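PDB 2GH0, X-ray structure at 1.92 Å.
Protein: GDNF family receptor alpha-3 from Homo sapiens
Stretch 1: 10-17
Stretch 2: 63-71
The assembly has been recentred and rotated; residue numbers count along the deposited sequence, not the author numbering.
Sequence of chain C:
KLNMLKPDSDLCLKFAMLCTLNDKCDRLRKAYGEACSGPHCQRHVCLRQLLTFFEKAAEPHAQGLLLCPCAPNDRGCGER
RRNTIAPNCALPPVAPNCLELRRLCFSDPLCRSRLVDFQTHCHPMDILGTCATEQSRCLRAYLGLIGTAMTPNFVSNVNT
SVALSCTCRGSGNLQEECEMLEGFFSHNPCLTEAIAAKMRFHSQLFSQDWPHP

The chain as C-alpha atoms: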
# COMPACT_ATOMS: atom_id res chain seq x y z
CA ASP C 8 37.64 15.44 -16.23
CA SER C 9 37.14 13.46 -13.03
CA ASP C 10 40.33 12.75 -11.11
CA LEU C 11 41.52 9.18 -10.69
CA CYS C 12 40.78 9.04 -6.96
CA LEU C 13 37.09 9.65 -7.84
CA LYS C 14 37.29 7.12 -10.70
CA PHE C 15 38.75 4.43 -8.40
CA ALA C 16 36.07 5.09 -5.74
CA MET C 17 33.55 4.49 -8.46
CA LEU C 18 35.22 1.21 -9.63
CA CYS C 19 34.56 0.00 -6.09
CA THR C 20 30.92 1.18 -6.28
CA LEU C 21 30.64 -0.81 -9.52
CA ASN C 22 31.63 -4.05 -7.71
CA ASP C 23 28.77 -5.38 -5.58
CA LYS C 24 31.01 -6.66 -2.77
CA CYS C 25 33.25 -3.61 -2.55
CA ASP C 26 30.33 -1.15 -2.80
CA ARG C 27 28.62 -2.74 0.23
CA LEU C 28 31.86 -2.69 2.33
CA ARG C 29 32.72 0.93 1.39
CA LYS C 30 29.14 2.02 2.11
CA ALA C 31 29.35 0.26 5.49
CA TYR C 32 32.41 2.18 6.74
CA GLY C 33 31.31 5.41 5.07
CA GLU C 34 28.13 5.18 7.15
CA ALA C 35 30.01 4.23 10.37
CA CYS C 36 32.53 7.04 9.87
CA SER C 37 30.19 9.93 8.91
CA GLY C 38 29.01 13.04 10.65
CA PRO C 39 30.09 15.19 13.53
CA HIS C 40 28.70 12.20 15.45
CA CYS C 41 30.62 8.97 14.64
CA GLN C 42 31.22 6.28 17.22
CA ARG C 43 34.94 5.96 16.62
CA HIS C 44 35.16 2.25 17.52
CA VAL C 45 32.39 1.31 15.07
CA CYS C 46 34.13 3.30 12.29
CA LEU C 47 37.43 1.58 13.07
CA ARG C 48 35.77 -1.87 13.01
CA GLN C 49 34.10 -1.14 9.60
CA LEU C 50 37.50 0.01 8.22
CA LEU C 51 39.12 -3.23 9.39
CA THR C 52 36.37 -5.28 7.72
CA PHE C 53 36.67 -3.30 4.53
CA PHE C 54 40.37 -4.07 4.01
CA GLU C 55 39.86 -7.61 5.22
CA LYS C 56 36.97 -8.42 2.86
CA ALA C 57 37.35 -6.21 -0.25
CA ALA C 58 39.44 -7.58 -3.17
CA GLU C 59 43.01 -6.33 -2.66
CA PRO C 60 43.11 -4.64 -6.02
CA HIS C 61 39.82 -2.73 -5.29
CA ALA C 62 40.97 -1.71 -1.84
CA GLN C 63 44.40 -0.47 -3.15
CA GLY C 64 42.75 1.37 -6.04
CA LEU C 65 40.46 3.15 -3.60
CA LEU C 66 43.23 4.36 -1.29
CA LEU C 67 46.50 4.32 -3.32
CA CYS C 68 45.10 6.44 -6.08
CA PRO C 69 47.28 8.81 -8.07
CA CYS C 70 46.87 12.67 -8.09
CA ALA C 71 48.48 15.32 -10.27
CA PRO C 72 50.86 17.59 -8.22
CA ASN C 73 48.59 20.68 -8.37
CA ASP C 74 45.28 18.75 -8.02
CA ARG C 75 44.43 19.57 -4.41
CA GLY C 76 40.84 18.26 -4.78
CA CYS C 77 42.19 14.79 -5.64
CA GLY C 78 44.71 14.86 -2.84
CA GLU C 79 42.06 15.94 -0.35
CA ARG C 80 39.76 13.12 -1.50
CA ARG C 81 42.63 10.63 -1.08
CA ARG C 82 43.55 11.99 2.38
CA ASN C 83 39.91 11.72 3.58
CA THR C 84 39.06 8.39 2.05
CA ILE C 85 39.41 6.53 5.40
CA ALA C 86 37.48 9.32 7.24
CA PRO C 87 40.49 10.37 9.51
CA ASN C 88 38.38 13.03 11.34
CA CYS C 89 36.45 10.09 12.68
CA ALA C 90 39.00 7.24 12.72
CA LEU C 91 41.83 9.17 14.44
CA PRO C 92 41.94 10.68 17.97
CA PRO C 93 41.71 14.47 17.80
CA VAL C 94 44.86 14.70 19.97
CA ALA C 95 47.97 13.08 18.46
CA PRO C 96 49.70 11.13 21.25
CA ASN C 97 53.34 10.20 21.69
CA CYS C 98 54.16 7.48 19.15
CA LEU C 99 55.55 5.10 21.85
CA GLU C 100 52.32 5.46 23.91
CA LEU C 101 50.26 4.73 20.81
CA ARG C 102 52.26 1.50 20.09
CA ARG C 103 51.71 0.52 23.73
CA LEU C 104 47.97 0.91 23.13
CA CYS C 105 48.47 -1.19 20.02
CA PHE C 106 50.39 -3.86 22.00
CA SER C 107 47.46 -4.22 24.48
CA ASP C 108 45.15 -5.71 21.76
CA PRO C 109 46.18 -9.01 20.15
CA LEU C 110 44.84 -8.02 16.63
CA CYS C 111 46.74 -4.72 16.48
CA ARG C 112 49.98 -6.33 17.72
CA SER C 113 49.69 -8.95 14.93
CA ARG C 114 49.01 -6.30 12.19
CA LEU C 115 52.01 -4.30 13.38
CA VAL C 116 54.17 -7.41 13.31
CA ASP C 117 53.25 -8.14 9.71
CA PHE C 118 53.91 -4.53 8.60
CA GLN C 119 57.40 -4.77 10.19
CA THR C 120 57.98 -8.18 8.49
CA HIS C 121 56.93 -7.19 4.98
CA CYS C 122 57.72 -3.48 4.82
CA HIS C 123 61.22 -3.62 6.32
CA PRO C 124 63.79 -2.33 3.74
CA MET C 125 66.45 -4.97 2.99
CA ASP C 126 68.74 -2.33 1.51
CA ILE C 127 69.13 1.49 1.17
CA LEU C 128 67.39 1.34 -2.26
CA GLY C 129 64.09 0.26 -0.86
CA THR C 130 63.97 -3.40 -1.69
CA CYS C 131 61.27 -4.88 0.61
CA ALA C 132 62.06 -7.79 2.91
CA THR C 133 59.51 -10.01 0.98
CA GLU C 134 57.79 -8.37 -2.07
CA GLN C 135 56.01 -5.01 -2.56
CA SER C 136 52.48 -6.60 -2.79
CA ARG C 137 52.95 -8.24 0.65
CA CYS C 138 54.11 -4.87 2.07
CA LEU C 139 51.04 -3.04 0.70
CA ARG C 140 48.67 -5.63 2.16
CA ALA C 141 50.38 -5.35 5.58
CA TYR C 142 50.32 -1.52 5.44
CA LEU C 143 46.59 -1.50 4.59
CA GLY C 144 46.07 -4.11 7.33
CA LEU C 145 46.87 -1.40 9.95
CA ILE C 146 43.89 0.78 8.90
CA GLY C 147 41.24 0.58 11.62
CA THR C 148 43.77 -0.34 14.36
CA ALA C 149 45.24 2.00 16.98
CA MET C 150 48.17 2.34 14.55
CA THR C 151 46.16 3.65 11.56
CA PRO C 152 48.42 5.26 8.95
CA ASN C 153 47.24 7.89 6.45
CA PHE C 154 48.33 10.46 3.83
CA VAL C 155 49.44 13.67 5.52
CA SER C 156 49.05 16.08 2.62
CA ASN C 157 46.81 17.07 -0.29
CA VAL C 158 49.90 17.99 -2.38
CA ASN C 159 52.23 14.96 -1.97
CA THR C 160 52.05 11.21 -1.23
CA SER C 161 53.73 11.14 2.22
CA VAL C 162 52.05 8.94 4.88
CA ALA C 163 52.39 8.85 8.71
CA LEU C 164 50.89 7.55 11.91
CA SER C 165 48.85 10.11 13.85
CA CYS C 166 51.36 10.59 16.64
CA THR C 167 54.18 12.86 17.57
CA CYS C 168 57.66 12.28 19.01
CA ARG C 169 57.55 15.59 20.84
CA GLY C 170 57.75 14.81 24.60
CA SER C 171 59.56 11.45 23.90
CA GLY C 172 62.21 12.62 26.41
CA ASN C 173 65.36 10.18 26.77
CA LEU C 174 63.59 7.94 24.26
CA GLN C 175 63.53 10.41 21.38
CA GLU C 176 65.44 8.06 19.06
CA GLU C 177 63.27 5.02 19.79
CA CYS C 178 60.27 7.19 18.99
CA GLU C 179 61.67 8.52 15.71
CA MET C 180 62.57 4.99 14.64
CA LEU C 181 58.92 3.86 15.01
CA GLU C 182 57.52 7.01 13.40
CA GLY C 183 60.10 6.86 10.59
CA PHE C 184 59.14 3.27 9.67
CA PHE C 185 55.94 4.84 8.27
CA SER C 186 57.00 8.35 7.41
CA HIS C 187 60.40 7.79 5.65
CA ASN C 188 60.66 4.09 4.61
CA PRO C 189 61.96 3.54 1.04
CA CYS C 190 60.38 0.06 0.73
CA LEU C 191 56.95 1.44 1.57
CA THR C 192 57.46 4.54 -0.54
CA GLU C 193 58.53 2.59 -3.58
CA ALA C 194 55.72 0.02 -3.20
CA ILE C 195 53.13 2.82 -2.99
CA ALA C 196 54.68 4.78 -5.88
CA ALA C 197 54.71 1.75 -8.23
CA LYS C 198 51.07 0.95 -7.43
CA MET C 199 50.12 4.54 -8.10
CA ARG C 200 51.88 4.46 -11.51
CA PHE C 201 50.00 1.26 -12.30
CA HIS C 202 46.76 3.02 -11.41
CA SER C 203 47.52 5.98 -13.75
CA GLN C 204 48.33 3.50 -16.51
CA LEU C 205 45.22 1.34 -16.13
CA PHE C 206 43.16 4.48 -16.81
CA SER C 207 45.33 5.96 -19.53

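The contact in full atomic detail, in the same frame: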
# COMPACT_ATOMS: atom_id res chain seq x y z
N ASP C 10 39.01 13.21 -11.47
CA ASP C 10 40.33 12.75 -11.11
C ASP C 10 40.30 11.25 -10.86
O ASP C 10 39.23 10.63 -10.81
CB ASP C 10 40.84 13.50 -9.89
CG ASP C 10 39.99 13.27 -8.63
OD1 ASP C 10 39.38 14.23 -8.09
OD2 ASP C 10 39.94 12.14 -8.14
N LEU C 11 41.48 10.64 -10.74
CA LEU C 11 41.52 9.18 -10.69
C LEU C 11 41.12 8.68 -9.31
O LEU C 11 40.66 7.56 -9.18
CB LEU C 11 42.93 8.64 -11.04
CG LEU C 11 43.29 8.93 -12.51
CD1 LEU C 11 44.56 8.22 -12.91
CD2 LEU C 11 42.18 8.50 -13.42
N CYS C 12 41.29 9.49 -8.27
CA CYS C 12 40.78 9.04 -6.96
C CYS C 12 39.24 8.85 -7.00
O CYS C 12 38.74 7.86 -6.51
CB CYS C 12 41.18 10.00 -5.86
SG CYS C 12 42.97 9.72 -5.47
N LEU C 13 38.53 9.77 -7.64
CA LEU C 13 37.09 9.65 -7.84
C LEU C 13 36.80 8.43 -8.71
O LEU C 13 35.94 7.63 -8.37
CB LEU C 13 36.49 10.92 -8.50
CG LEU C 13 34.97 10.87 -8.80
CD1 LEU C 13 34.12 10.40 -7.60
CD2 LEU C 13 34.46 12.21 -9.30
N LYS C 14 37.49 8.30 -9.84
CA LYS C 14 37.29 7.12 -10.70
C LYS C 14 37.49 5.78 -9.96
O LYS C 14 36.68 4.83 -10.12
CB LYS C 14 38.14 7.20 -11.97
CG LYS C 14 37.69 8.27 -12.93
CD LYS C 14 38.65 8.27 -14.14
CE LYS C 14 38.32 9.32 -15.20
NZ LYS C 14 38.80 8.86 -16.59
N PHE C 15 38.56 5.67 -9.17
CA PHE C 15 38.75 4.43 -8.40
C PHE C 15 37.72 4.15 -7.30
O PHE C 15 37.41 2.99 -7.02
CB PHE C 15 40.16 4.31 -7.85
CG PHE C 15 41.16 3.90 -8.91
CD1 PHE C 15 41.95 4.87 -9.54
CD2 PHE C 15 41.28 2.57 -9.25
CE1 PHE C 15 42.87 4.53 -10.54
CE2 PHE C 15 42.18 2.19 -10.27
CZ PHE C 15 42.98 3.17 -10.92
N ALA C 16 37.22 5.21 -6.67
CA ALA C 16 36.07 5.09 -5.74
C ALA C 16 34.93 4.48 -6.50
O ALA C 16 34.26 3.58 -6.04
CB ALA C 16 35.67 6.46 -5.15
N MET C 17 34.68 4.99 -7.68
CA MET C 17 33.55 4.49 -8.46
C MET C 17 33.72 3.05 -9.01
O MET C 17 32.72 2.32 -9.16
CB MET C 17 33.21 5.50 -9.56
CG MET C 17 32.69 6.84 -8.96
SD MET C 17 31.25 6.68 -7.86
CE MET C 17 31.96 6.61 -6.23
N GLN C 63 43.20 -1.29 -2.82
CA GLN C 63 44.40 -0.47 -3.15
C GLN C 63 44.12 0.59 -4.18
O GLN C 63 44.70 1.66 -4.13
CB GLN C 63 45.50 -1.44 -3.67
CG GLN C 63 45.93 -2.29 -2.39
CD GLN C 63 46.94 -3.35 -2.66
OE1 GLN C 63 47.54 -3.38 -3.72
NE2 GLN C 63 47.15 -4.23 -1.67
N GLY C 64 43.18 0.34 -5.08
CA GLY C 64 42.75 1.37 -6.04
C GLY C 64 42.07 2.53 -5.30
O GLY C 64 42.30 3.71 -5.62
N LEU C 65 41.24 2.17 -4.34
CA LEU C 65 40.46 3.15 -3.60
C LEU C 65 41.42 4.13 -2.85
O LEU C 65 41.27 5.37 -2.83
CB LEU C 65 39.59 2.39 -2.58
CG LEU C 65 38.71 3.33 -1.73
CD1 LEU C 65 37.69 4.08 -2.60
CD2 LEU C 65 38.03 2.66 -0.52
N LEU C 66 42.38 3.54 -2.17
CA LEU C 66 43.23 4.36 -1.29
C LEU C 66 44.52 4.85 -1.91
O LEU C 66 44.92 6.03 -1.68
CB LEU C 66 43.51 3.52 -0.04
CG LEU C 66 44.22 4.29 1.11
CD1 LEU C 66 43.47 5.50 1.49
CD2 LEU C 66 44.36 3.32 2.34
N LEU C 67 45.16 4.02 -2.75
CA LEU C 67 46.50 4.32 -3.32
C LEU C 67 46.32 4.87 -4.69
O LEU C 67 46.93 4.42 -5.63
CB LEU C 67 47.46 3.12 -3.32
CG LEU C 67 47.59 2.43 -1.95
CD1 LEU C 67 48.51 1.19 -1.92
CD2 LEU C 67 48.00 3.41 -0.85
N CYS C 68 45.51 5.92 -4.76
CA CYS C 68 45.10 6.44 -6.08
C CYS C 68 45.97 7.64 -6.41
O CYS C 68 46.42 8.44 -5.48
CB CYS C 68 43.59 6.78 -6.08
SG CYS C 68 43.08 7.86 -4.71
N PRO C 69 46.33 7.77 -7.69
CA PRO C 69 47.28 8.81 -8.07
C PRO C 69 46.63 10.19 -8.28
O PRO C 69 45.52 10.23 -8.78
CB PRO C 69 47.82 8.28 -9.41
CG PRO C 69 46.71 7.52 -9.99
CD PRO C 69 45.89 6.95 -8.85
N CYS C 70 47.35 11.29 -7.96
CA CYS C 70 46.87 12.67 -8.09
C CYS C 70 47.93 13.50 -8.77
O CYS C 70 49.11 13.42 -8.40
CB CYS C 70 46.56 13.31 -6.73
SG CYS C 70 45.15 12.51 -5.86
N ALA C 71 47.54 14.34 -9.71
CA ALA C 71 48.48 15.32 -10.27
C ALA C 71 48.99 16.23 -9.13
O ALA C 71 48.29 16.44 -8.12
CB ALA C 71 47.82 16.14 -11.39
O HOH W 1 44.13 11.86 -10.73
O HOH W 2 39.35 6.81 -4.16

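The first turns of the helix at 11-17 are fastened to the end of a second helix and the loop that follows it by a disulfide, around which a small apolar contact and two bridging waters are arranged, with no direct hydrogen bond between the stretches. The covalent link joins Cys12 SG to Cys68 SG at 2.0 Å, with a chi3 of 98°, close to the right angle that an unstrained disulfide prefers. Cys12 reaches it in the m rotamer from a CA-to-CB bond that points sideways, whereas Cys68 points toward the helix and uses the p rotamer. The CA atoms of Cys12 and Cys68 are accordingly only 5.1 Å apart. A third sulfur lies nearby: Cys70 SG is 3.6 Å from Cys12 SG but is bonded covalently to a group elsewhere in the structure, so its contact here is one of packing.

One turn further along, Phe15 fills the space beside the disulfide. Its CA-to-CB bond points toward the second stretch, and the m rotamer lays the ring along Gly64, Cys68 and Pro69, all of which meet it obliquely. Phe15 CD1 is 4.3 Å from Cys68 CB, and Phe15 CE1 is 4.2 Å from Pro69 CD. The tightest approach of this residue is at its base, where Phe15 CB sits 3.1 Å from Gly64 O. Glycine suits this position because a CB on Gly64 would point toward the first helix and come within 2.9 Å of Phe15 CD2, a clash; its absence lets the buried phenyl ring pack close to the backbone.

Apolar contacts extend the interface at both ends. Near the start of the first helix, Leu11 points toward the second stretch and brings CD1 to 3.7 Å from Pro69 CG, so that an aliphatic branch meets the compact pyrrolidine ring; both residues remain partly exposed. At the other end, the CA-to-CB bond of Leu65 points away, yet its t, p conformation brings the end of the side chain back, placing Leu65 CD1 3.7 Å from Ala16 CA and 4.0 Å from Ala16 CB. Ala16, buried and with no side-chain atom beyond CB, meets this leucine methyl through both CA and CB.

The polar links are made through water. Water 1 accepts from Leu11 N at 2.9 Å and donates to Pro69 O, also at 2.9 Å, thereby using an amide at the helix start that has no preceding turn to bond to. Water 2 donates to both Cys12 O, at 2.6 Å, and Leu65 O, at 2.7 Å, joining two carbonyls that could not bond to each other directly. Asp10 contributes indirectly: from the N-cap position its OD2 accepts from Leu13 N at 2.8 Å, securing the helix start that presents Leu11 and Cys12. Altogether 405 Å² is buried between the stretches, with Cys12 and Phe15 covered most extensively.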